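Local coordinates for vesicular integral-membrane protein VIP36 (Canis lupus familiaris, PDB 2DUR), which binds high-mannose glycans through its calcium-dependent lumenal lectin domain and helps transport and sort glycoproteins in the early secretory pathway, at residues I53-Q57 / W88-L94; W64-F70 / I220-F226. One frame throughout, in Å; residues are numbered along the deposited sequence.

Contact 1. Residues I53-Q57 / W88-L94; sequences IWNHQ and WYTRDRL
The chain leaving strand 84-90 at Thr90 turns back through residues 91-94 and runs across one face of the Trp54 indole of strand 49-55, bringing the CA atoms of Trp54 and Arg93 to 6.2 Å without pairing the two strands. Both strands belong to the seven-stranded sheet of the L-type lectin beta sandwich, where strand 204-211 lies between them. Trp54 is the hub, a broad flat residue suited to covering a turn. Arg93 CA sits over its six-membered ring, 3.8 Å from the centroid in a CH-pi contact, and the backbone N of Leu94 lies over the same face. The far corner of the indole, Trp54 CH2, comes to 3.4 Å from Trp88 CB; the planes are 28° from parallel, but their offset leaves little of one ring facing the other. Thr90 OG1 also touches this corner. With OG1 set between backbone N and carbonyl carbon (chi1 57°), the Thr90 hydroxyl donates to Asp92 O across 2.7 Å, tying the start of the turn to its middle. Arg93 suits this place because its long chain, bent at chi3, can carry the charge to strand 49-55 and to a salt bridge with Asp28 of strand 27-31. Trp54 CB lies over one guanidinium face and His56 O over the opposite one, while Arg93 NH2 (2.9 Å) and Arg93 NE (3.2 Å) make weak hydrogen bonds to Asn55 O.

Contact 2. Residues W64-F70 / I220-F226; sequences WEMHVHF and IISMKLF
Antiparallel strands 64-70 and 220-226 pair at 167°, with reciprocal N-H···O bonds joining Glu65 to Phe226 and His67 to Lys224, and their interlocking side chains give the sheet two unlike surfaces. On the buried face, methionine's unbranched chain can bend to follow the surface: Met66, turned at chi2 and chi3, curls so that its CE reaches Met223 CE at 3.9 Å. Leu225 CD2 fills the notch beside Met66 CB and the Trp64 ring, and Ile220 CD1 wedges between Val68 CG1 and Phe70 CB. The other face is more polar. Phe226 puts its CE1 corner over the His67 ring, 3.5 Å from ND1, the planes oblique at 56°. That imidazole is fixed by His67 NE2, which donates in the ring plane to the anti lone pair of Glu65 OE1 (2.6 Å). Ile221, branched at CB, lays that atom over the His69 face, 3.8 Å from the ring centroid. Ser222, short and hydroxylated, holds two waters on its OG, one bound to His67 O and the other to His69 ND1. His69 O accepts from Ile221 N (2.7 Å) and Ser222 N (3.3 Å), because two residues face one: a classic beta bulge within the eight-stranded sheet of the legume-lectin-like sandwich.

How the contacts relate
The two contacts belong to opposite sheets of one sandwich. Contact 1 lies at the C-terminal ends of two inner strands of the seven-stranded sheet, where a turn folds against a tryptophan; contact 2 joins neighbouring strands within the eight-stranded sheet. Aromatic packing and a charged guanidinium carry contact 1, whereas backbone hydrogen bonds, regular except at the bulge, carry contact 2, with an apolar inner face and a hydrated outer one. Both are partly buried. They meet between the sheets, where Ile53 CD1 packs 4.0 Å from Met223 SD and the rings of Tyr89 and Trp64 touch. Strand 64-73 lies between strands 49-55 and 84-90 in sequence, so the chain crosses to the other sheet and returns.

Contact 1. Residues I53-Q57 / W88-L94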
ATOM      1  N   ILE A  53       9.632   2.784  -2.124  1.00 17.53           N
ATOM      2  CA  ILE A  53      10.439   2.482  -0.940  1.00 18.67           C
ATOM      3  C   ILE A  53      10.156   1.019  -0.587  1.00 17.92           C
ATOM      4  O   ILE A  53       9.027   0.522  -0.764  1.00 17.95           O
ATOM      5  CB  ILE A  53      10.124   3.417   0.280  1.00 18.99           C
ATOM      6  CG1 ILE A  53       8.637   3.390   0.667  1.00 19.93           C
ATOM      7  CG2 ILE A  53      10.569   4.854   0.004  1.00 20.47           C
ATOM      8  CD1 ILE A  53       8.350   4.123   1.983  1.00 20.69           C
ATOM      9  N   TRP A  54      11.191   0.310  -0.162  1.00 17.81           N
ATOM     10  CA  TRP A  54      11.079  -1.111   0.113  1.00 18.11           C
ATOM     11  C   TRP A  54      11.773  -1.430   1.424  1.00 19.44           C
ATOM     12  O   TRP A  54      12.920  -1.067   1.627  1.00 19.73           O
ATOM     13  CB  TRP A  54      11.636  -1.940  -1.049  1.00 18.75           C
ATOM     14  CG  TRP A  54      10.686  -1.888  -2.224  1.00 18.23           C
ATOM     15  CD1 TRP A  54      10.756  -1.069  -3.325  1.00 19.13           C
ATOM     16  CD2 TRP A  54       9.499  -2.679  -2.381  1.00 18.00           C
ATOM     17  NE1 TRP A  54       9.682  -1.322  -4.175  1.00 17.40           N
ATOM     18  CE2 TRP A  54       8.893  -2.294  -3.611  1.00 18.52           C
ATOM     19  CE3 TRP A  54       8.884  -3.674  -1.598  1.00 17.28           C
ATOM     20  CZ2 TRP A  54       7.704  -2.877  -4.080  1.00 18.01           C
ATOM     21  CZ3 TRP A  54       7.692  -4.263  -2.066  1.00 18.05           C
ATOM     22  CH2 TRP A  54       7.114  -3.848  -3.296  1.00 19.21           C
ATOM     23  N   ASN A  55      11.056  -2.106   2.319  1.00 19.55           N
ATOM     24  CA  ASN A  55      11.600  -2.473   3.646  1.00 20.89           C
ATOM     25  C   ASN A  55      12.699  -3.500   3.455  1.00 21.05           C
ATOM     26  O   ASN A  55      12.601  -4.365   2.581  1.00 22.22           O
ATOM     27  CB  ASN A  55      10.410  -3.001   4.473  1.00 20.39           C
ATOM     28  CG  ASN A  55      10.671  -3.133   5.974  1.00 21.99           C
ATOM     29  OD1 ASN A  55      10.101  -4.041   6.586  1.00 22.38           O
ATOM     30  ND2 ASN A  55      11.425  -2.218   6.582  1.00 21.05           N
ATOM     31  N   HIS A  56      13.779  -3.396   4.245  1.00 22.09           N
ATOM     32  CA  HIS A  56      14.924  -4.304   4.123  1.00 23.73           C
ATOM     33  C   HIS A  56      14.623  -5.760   4.465  1.00 23.41           C
ATOM     34  O   HIS A  56      15.079  -6.669   3.781  1.00 24.94           O
ATOM     35  CB  HIS A  56      16.036  -3.843   5.068  1.00 24.19           C
ATOM     36  CG  HIS A  56      16.897  -2.759   4.509  1.00 28.07           C
ATOM     37  ND1 HIS A  56      18.212  -2.596   4.888  1.00 31.21           N
ATOM     38  CD2 HIS A  56      16.641  -1.787   3.603  1.00 30.83           C
ATOM     39  CE1 HIS A  56      18.729  -1.568   4.238  1.00 30.63           C
ATOM     40  NE2 HIS A  56      17.798  -1.058   3.455  1.00 30.77           N
ATOM     41  N   GLN A  57      13.892  -5.973   5.558  1.00 24.59           N
ATOM     42  CA  GLN A  57      13.701  -7.309   6.092  1.00 25.62           C
ATOM     43  C   GLN A  57      12.326  -7.860   5.739  1.00 24.61           C
ATOM     44  O   GLN A  57      11.334  -7.151   5.912  1.00 24.25           O
ATOM     45  CB  GLN A  57      13.857  -7.280   7.611  1.00 26.42           C
ATOM     46  CG  GLN A  57      15.292  -6.960   8.087  1.00 31.83           C
ATOM     47  CD  GLN A  57      16.317  -7.892   7.461  1.00 37.50           C
ATOM     48  OE1 GLN A  57      16.299  -9.105   7.704  1.00 41.34           O
ATOM     49  NE2 GLN A  57      17.209  -7.336   6.637  1.00 40.01           N
ATOM     50  N   TRP A  88       2.330  -2.272  -0.772  1.00 15.43           N
ATOM     51  CA  TRP A  88       2.667  -3.606  -1.177  1.00 15.33           C
ATOM     52  C   TRP A  88       3.016  -4.496  -0.014  1.00 15.64           C
ATOM     53  O   TRP A  88       3.690  -4.072   0.938  1.00 16.24           O
ATOM     54  CB  TRP A  88       3.889  -3.559  -2.106  1.00 15.55           C
ATOM     55  CG  TRP A  88       3.672  -2.738  -3.319  1.00 15.75           C
ATOM     56  CD1 TRP A  88       4.106  -1.461  -3.536  1.00 16.01           C
ATOM     57  CD2 TRP A  88       2.961  -3.131  -4.496  1.00 13.69           C
ATOM     58  NE1 TRP A  88       3.699  -1.023  -4.784  1.00 15.45           N
ATOM     59  CE2 TRP A  88       3.031  -2.045  -5.410  1.00 14.83           C
ATOM     60  CE3 TRP A  88       2.290  -4.320  -4.886  1.00 13.43           C
ATOM     61  CZ2 TRP A  88       2.424  -2.085  -6.674  1.00 16.09           C
ATOM     62  CZ3 TRP A  88       1.713  -4.372  -6.175  1.00 14.16           C
ATOM     63  CH2 TRP A  88       1.792  -3.271  -7.057  1.00 13.00           C
ATOM     64  N   TYR A  89       2.592  -5.746  -0.124  1.00 15.36           N
ATOM     65  CA  TYR A  89       3.143  -6.834   0.683  1.00 15.70           C
ATOM     66  C   TYR A  89       3.405  -7.970  -0.302  1.00 16.57           C
ATOM     67  O   TYR A  89       2.494  -8.717  -0.685  1.00 15.83           O
ATOM     68  CB  TYR A  89       2.159  -7.214   1.793  1.00 15.03           C
ATOM     69  CG  TYR A  89       2.595  -8.402   2.604  1.00 16.38           C
ATOM     70  CD1 TYR A  89       3.586  -8.272   3.573  1.00 17.41           C
ATOM     71  CD2 TYR A  89       2.020  -9.666   2.397  1.00 15.62           C
ATOM     72  CE1 TYR A  89       4.006  -9.369   4.324  1.00 17.38           C
ATOM     73  CE2 TYR A  89       2.431 -10.790   3.157  1.00 16.78           C
ATOM     74  CZ  TYR A  89       3.413 -10.618   4.127  1.00 16.51           C
ATOM     75  OH  TYR A  89       3.817 -11.713   4.876  1.00 19.36           O
ATOM     76  N   THR A  90       4.648  -8.043  -0.775  1.00 16.06           N
ATOM     77  CA  THR A  90       4.945  -8.855  -1.958  1.00 16.42           C
ATOM     78  C   THR A  90       6.220  -9.668  -1.854  1.00 17.06           C
ATOM     79  O   THR A  90       7.136  -9.351  -1.093  1.00 17.07           O
ATOM     80  CB  THR A  90       5.020  -7.998  -3.253  1.00 16.00           C
ATOM     81  OG1 THR A  90       6.005  -6.960  -3.110  1.00 16.78           O
ATOM     82  CG2 THR A  90       3.663  -7.383  -3.599  1.00 16.01           C
ATOM     83  N   ARG A  91       6.284 -10.706  -2.675  1.00 17.49           N
ATOM     84  CA  ARG A  91       7.452 -11.573  -2.741  1.00 18.58           C
ATOM     85  C   ARG A  91       8.708 -10.810  -3.124  1.00 19.27           C
ATOM     86  O   ARG A  91       9.784 -11.018  -2.533  1.00 20.12           O
ATOM     87  CB  ARG A  91       7.208 -12.663  -3.770  1.00 18.94           C
ATOM     88  CG  ARG A  91       8.258 -13.764  -3.715  1.00 19.66           C
ATOM     89  CD  ARG A  91       8.090 -14.680  -4.925  1.00 19.71           C
ATOM     90  NE  ARG A  91       8.497 -14.005  -6.151  1.00 19.72           N
ATOM     91  CZ  ARG A  91       8.401 -14.540  -7.373  1.00 21.20           C
ATOM     92  NH1 ARG A  91       7.860 -15.752  -7.557  1.00 20.47           N
ATOM     93  NH2 ARG A  91       8.830 -13.834  -8.414  1.00 21.00           N
ATOM     94  N   ASP A  92       8.567  -9.962  -4.139  1.00 19.16           N
ATOM     95  CA  ASP A  92       9.690  -9.244  -4.721  1.00 20.42           C
ATOM     96  C   ASP A  92       9.671  -7.802  -4.240  1.00 21.02           C
ATOM     97  O   ASP A  92       8.627  -7.274  -3.809  1.00 22.44           O
ATOM     98  CB  ASP A  92       9.629  -9.316  -6.253  1.00 20.43           C
ATOM     99  CG  ASP A  92       9.764 -10.748  -6.783  1.00 21.48           C
ATOM    100  OD1 ASP A  92      10.275 -11.624  -6.049  1.00 22.70           O
ATOM    101  OD2 ASP A  92       9.339 -11.015  -7.915  1.00 24.67           O
ATOM    102  N   ARG A  93      10.837  -7.172  -4.287  1.00 20.93           N
ATOM    103  CA  ARG A  93      10.982  -5.795  -3.888  1.00 21.35           C
ATOM    104  C   ARG A  93      11.853  -5.097  -4.928  1.00 21.51           C
ATOM    105  O   ARG A  93      12.552  -5.758  -5.710  1.00 21.09           O
ATOM    106  CB  ARG A  93      11.672  -5.724  -2.525  1.00 21.76           C
ATOM    107  CG  ARG A  93      13.026  -6.373  -2.515  1.00 22.81           C
ATOM    108  CD  ARG A  93      13.550  -6.687  -1.111  1.00 28.97           C
ATOM    109  NE  ARG A  93      13.581  -5.517  -0.235  1.00 29.93           N
ATOM    110  CZ  ARG A  93      14.555  -4.607  -0.249  1.00 29.76           C
ATOM    111  NH1 ARG A  93      15.568  -4.741  -1.100  1.00 31.59           N
ATOM    112  NH2 ARG A  93      14.520  -3.569   0.567  1.00 22.51           N
ATOM    113  N   LEU A  94      11.771  -3.776  -4.924  1.00 21.67           N
ATOM    114  CA  LEU A  94      12.639  -2.856  -5.687  1.00 22.40           C
ATOM    115  C   LEU A  94      12.404  -2.748  -7.198  1.00 23.51           C
ATOM    116  O   LEU A  94      13.005  -1.865  -7.843  1.00 24.31           O
ATOM    117  CB  LEU A  94      14.127  -3.064  -5.335  1.00 22.53           C
ATOM    118  CG  LEU A  94      14.604  -2.427  -4.015  1.00 21.32           C
ATOM    119  CD1 LEU A  94      15.959  -2.984  -3.580  1.00 23.58           C
ATOM    120  CD2 LEU A  94      14.633  -0.891  -4.092  1.00 22.64           C
TER

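Contact 2. Residues W64-F70 / I220-F226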
ATOM      1  N   TRP A  64      -0.908  -8.843  11.531  1.00 19.86           N
ATOM      2  CA  TRP A  64      -0.315  -7.512  11.572  1.00 19.02           C
ATOM      3  C   TRP A  64      -1.271  -6.417  11.157  1.00 18.67           C
ATOM      4  O   TRP A  64      -2.325  -6.665  10.540  1.00 17.13           O
ATOM      5  CB  TRP A  64       0.962  -7.466  10.729  1.00 19.57           C
ATOM      6  CG  TRP A  64       0.840  -8.037   9.332  1.00 18.61           C
ATOM      7  CD1 TRP A  64       1.224  -9.272   8.924  1.00 18.82           C
ATOM      8  CD2 TRP A  64       0.306  -7.376   8.171  1.00 18.51           C
ATOM      9  NE1 TRP A  64       0.983  -9.436   7.582  1.00 19.47           N
ATOM     10  CE2 TRP A  64       0.424  -8.285   7.090  1.00 18.11           C
ATOM     11  CE3 TRP A  64      -0.233  -6.107   7.935  1.00 16.41           C
ATOM     12  CZ2 TRP A  64      -0.004  -7.965   5.787  1.00 18.61           C
ATOM     13  CZ3 TRP A  64      -0.679  -5.784   6.638  1.00 18.52           C
ATOM     14  CH2 TRP A  64      -0.544  -6.711   5.584  1.00 17.72           C
ATOM     15  N   GLU A  65      -0.914  -5.186  11.517  1.00 17.65           N
ATOM     16  CA  GLU A  65      -1.704  -4.055  11.093  1.00 17.94           C
ATOM     17  C   GLU A  65      -0.746  -2.937  10.777  1.00 18.53           C
ATOM     18  O   GLU A  65       0.064  -2.561  11.637  1.00 18.99           O
ATOM     19  CB  GLU A  65      -2.692  -3.609  12.183  1.00 18.04           C
ATOM     20  CG  GLU A  65      -3.608  -2.477  11.744  1.00 19.14           C
ATOM     21  CD  GLU A  65      -4.767  -2.243  12.718  1.00 21.83           C
ATOM     22  OE1 GLU A  65      -5.005  -1.086  13.115  1.00 26.53           O
ATOM     23  OE2 GLU A  65      -5.438  -3.235  13.099  1.00 26.84           O
ATOM     24  N   MET A  66      -0.818  -2.448   9.538  1.00 17.91           N
ATOM     25  CA  MET A  66       0.028  -1.334   9.076  1.00 17.85           C
ATOM     26  C   MET A  66      -0.758  -0.027   9.052  1.00 18.07           C
ATOM     27  O   MET A  66      -1.843   0.054   8.485  1.00 18.78           O
ATOM     28  CB  MET A  66       0.554  -1.631   7.651  1.00 17.50           C
ATOM     29  CG  MET A  66       1.454  -0.504   7.085  1.00 19.53           C
ATOM     30  SD  MET A  66       3.085  -0.477   7.867  1.00 20.10           S
ATOM     31  CE  MET A  66       4.012  -1.642   6.870  1.00 20.54           C
ATOM     32  N   HIS A  67      -0.222   1.015   9.695  1.00 19.07           N
ATOM     33  CA  HIS A  67      -0.832   2.323   9.619  1.00 18.72           C
ATOM     34  C   HIS A  67       0.030   3.234   8.773  1.00 18.75           C
ATOM     35  O   HIS A  67       1.223   3.372   9.023  1.00 19.28           O
ATOM     36  CB  HIS A  67      -0.953   2.960  11.002  1.00 19.11           C
ATOM     37  CG  HIS A  67      -1.869   2.222  11.916  1.00 20.44           C
ATOM     38  ND1 HIS A  67      -2.046   2.583  13.236  1.00 22.64           N
ATOM     39  CD2 HIS A  67      -2.647   1.135  11.709  1.00 22.69           C
ATOM     40  CE1 HIS A  67      -2.903   1.747  13.799  1.00 22.59           C
ATOM     41  NE2 HIS A  67      -3.285   0.862  12.896  1.00 21.91           N
ATOM     42  N   VAL A  68      -0.569   3.856   7.782  1.00 18.24           N
ATOM     43  CA  VAL A  68       0.212   4.706   6.861  1.00 18.22           C
ATOM     44  C   VAL A  68      -0.294   6.116   6.955  1.00 18.37           C
ATOM     45  O   VAL A  68      -1.454   6.383   6.696  1.00 18.56           O
ATOM     46  CB  VAL A  68       0.103   4.185   5.384  1.00 18.28           C
ATOM     47  CG1 VAL A  68       0.975   5.022   4.440  1.00 19.31           C
ATOM     48  CG2 VAL A  68       0.507   2.740   5.324  1.00 18.28           C
ATOM     49  N   HIS A  69       0.590   7.034   7.344  1.00 18.19           N
ATOM     50  CA  HIS A  69       0.277   8.434   7.267  1.00 17.99           C
ATOM     51  C   HIS A  69       0.868   8.924   5.931  1.00 18.29           C
ATOM     52  O   HIS A  69       2.087   8.900   5.752  1.00 18.66           O
ATOM     53  CB  HIS A  69       0.933   9.145   8.457  1.00 19.68           C
ATOM     54  CG  HIS A  69       0.740  10.625   8.459  1.00 20.18           C
ATOM     55  ND1 HIS A  69       1.396  11.449   9.350  1.00 24.02           N
ATOM     56  CD2 HIS A  69      -0.012  11.433   7.680  1.00 22.38           C
ATOM     57  CE1 HIS A  69       1.038  12.700   9.129  1.00 23.78           C
ATOM     58  NE2 HIS A  69       0.188  12.723   8.122  1.00 24.74           N
ATOM     59  N   PHE A  70      -0.021   9.292   5.023  1.00 17.60           N
ATOM     60  CA  PHE A  70       0.373   9.670   3.654  1.00 18.21           C
ATOM     61  C   PHE A  70      -0.200  11.033   3.335  1.00 18.33           C
ATOM     62  O   PHE A  70      -1.057  11.552   4.049  1.00 19.09           O
ATOM     63  CB  PHE A  70      -0.136   8.614   2.653  1.00 18.03           C
ATOM     64  CG  PHE A  70      -1.635   8.591   2.506  1.00 15.44           C
ATOM     65  CD1 PHE A  70      -2.417   7.845   3.412  1.00 16.88           C
ATOM     66  CD2 PHE A  70      -2.286   9.330   1.509  1.00 17.49           C
ATOM     67  CE1 PHE A  70      -3.827   7.852   3.309  1.00 15.39           C
ATOM     68  CE2 PHE A  70      -3.690   9.323   1.379  1.00 18.35           C
ATOM     69  CZ  PHE A  70      -4.474   8.582   2.309  1.00 16.94           C
ATOM     70  N   ILE A 220       4.819   9.844   1.745  1.00 17.86           N
ATOM     71  CA  ILE A 220       4.629   8.924   2.887  1.00 18.81           C
ATOM     72  C   ILE A 220       5.318   9.572   4.076  1.00 19.44           C
ATOM     73  O   ILE A 220       6.527   9.764   4.047  1.00 20.11           O
ATOM     74  CB  ILE A 220       5.267   7.534   2.634  1.00 18.65           C
ATOM     75  CG1 ILE A 220       4.699   6.893   1.359  1.00 20.22           C
ATOM     76  CG2 ILE A 220       5.059   6.588   3.853  1.00 19.65           C
ATOM     77  CD1 ILE A 220       3.196   6.565   1.397  1.00 19.62           C
ATOM     78  N   ILE A 221       4.546   9.921   5.112  1.00 19.40           N
ATOM     79  CA  ILE A 221       5.146  10.512   6.322  1.00 19.77           C
ATOM     80  C   ILE A 221       5.641   9.410   7.254  1.00 19.70           C
ATOM     81  O   ILE A 221       6.759   9.462   7.770  1.00 20.52           O
ATOM     82  CB  ILE A 221       4.185  11.456   7.050  1.00 19.67           C
ATOM     83  CG1 ILE A 221       3.895  12.712   6.222  1.00 22.52           C
ATOM     84  CG2 ILE A 221       4.779  11.870   8.433  1.00 20.47           C
ATOM     85  CD1 ILE A 221       2.851  12.554   5.100  1.00 23.57           C
ATOM     86  N   SER A 222       4.801   8.395   7.472  1.00 19.07           N
ATOM     87  CA  SER A 222       5.219   7.274   8.287  1.00 18.61           C
ATOM     88  C   SER A 222       4.468   6.023   7.869  1.00 18.98           C
ATOM     89  O   SER A 222       3.376   6.116   7.290  1.00 19.00           O
ATOM     90  CB  SER A 222       4.955   7.543   9.790  1.00 18.94           C
ATOM     91  OG  SER A 222       3.575   7.688  10.020  1.00 19.57           O
ATOM     92  N   MET A 223       5.081   4.890   8.165  1.00 19.74           N
ATOM     93  CA  MET A 223       4.457   3.573   8.077  1.00 21.16           C
ATOM     94  C   MET A 223       4.789   2.883   9.386  1.00 20.21           C
ATOM     95  O   MET A 223       5.954   2.751   9.744  1.00 20.33           O
ATOM     96  CB  MET A 223       5.050   2.812   6.898  1.00 21.27           C
ATOM     97  CG  MET A 223       4.688   3.495   5.574  1.00 22.73           C
ATOM     98  SD  MET A 223       5.294   2.613   4.137  1.00 26.64           S
ATOM     99  CE  MET A 223       4.316   1.117   4.160  1.00 26.37           C
ATOM    100  N   LYS A 224       3.761   2.482  10.127  1.00 20.54           N
ATOM    101  CA  LYS A 224       3.974   1.912  11.451  1.00 20.46           C
ATOM    102  C   LYS A 224       3.304   0.564  11.472  1.00 20.00           C
ATOM    103  O   LYS A 224       2.086   0.481  11.276  1.00 20.94           O
ATOM    104  CB  LYS A 224       3.396   2.834  12.531  1.00 20.94           C
ATOM    105  CG  LYS A 224       4.167   4.148  12.658  1.00 22.84           C
ATOM    106  CD  LYS A 224       3.455   5.107  13.615  1.00 26.16           C
ATOM    107  CE  LYS A 224       4.174   6.447  13.705  1.00 28.51           C
ATOM    108  NZ  LYS A 224       3.566   7.285  14.796  1.00 31.01           N
ATOM    109  N   LEU A 225       4.112  -0.468  11.647  1.00 19.53           N
ATOM    110  CA  LEU A 225       3.617  -1.837  11.573  1.00 19.63           C
ATOM    111  C   LEU A 225       3.505  -2.395  12.977  1.00 20.69           C
ATOM    112  O   LEU A 225       4.504  -2.427  13.716  1.00 20.59           O
ATOM    113  CB  LEU A 225       4.560  -2.687  10.719  1.00 20.40           C
ATOM    114  CG  LEU A 225       4.109  -4.089  10.301  1.00 21.95           C
ATOM    115  CD1 LEU A 225       4.170  -5.065  11.447  1.00 24.90           C
ATOM    116  CD2 LEU A 225       2.727  -4.082   9.666  1.00 21.43           C
ATOM    117  N   PHE A 226       2.308  -2.887  13.311  1.00 20.78           N
ATOM    118  CA  PHE A 226       2.049  -3.461  14.639  1.00 21.19           C
ATOM    119  C   PHE A 226       1.810  -4.955  14.558  1.00 21.68           C
ATOM    120  O   PHE A 226       1.098  -5.418  13.667  1.00 21.82           O
ATOM    121  CB  PHE A 226       0.835  -2.781  15.257  1.00 21.21           C
ATOM    122  CG  PHE A 226       1.024  -1.307  15.461  1.00 22.87           C
ATOM    123  CD1 PHE A 226       0.561  -0.395  14.519  1.00 22.69           C
ATOM    124  CD2 PHE A 226       1.684  -0.833  16.593  1.00 24.22           C
ATOM    125  CE1 PHE A 226       0.741   0.972  14.699  1.00 24.50           C
ATOM    126  CE2 PHE A 226       1.880   0.528  16.773  1.00 24.42           C
ATOM    127  CZ  PHE A 226       1.406   1.433  15.835  1.00 24.40           C
TER
HETATM  128  O   HOH W   1       1.836   5.757  10.448  1.00 25.54           O
HETATM  129  O   HOH W   2       2.992  10.014  11.318  1.00 26.08           O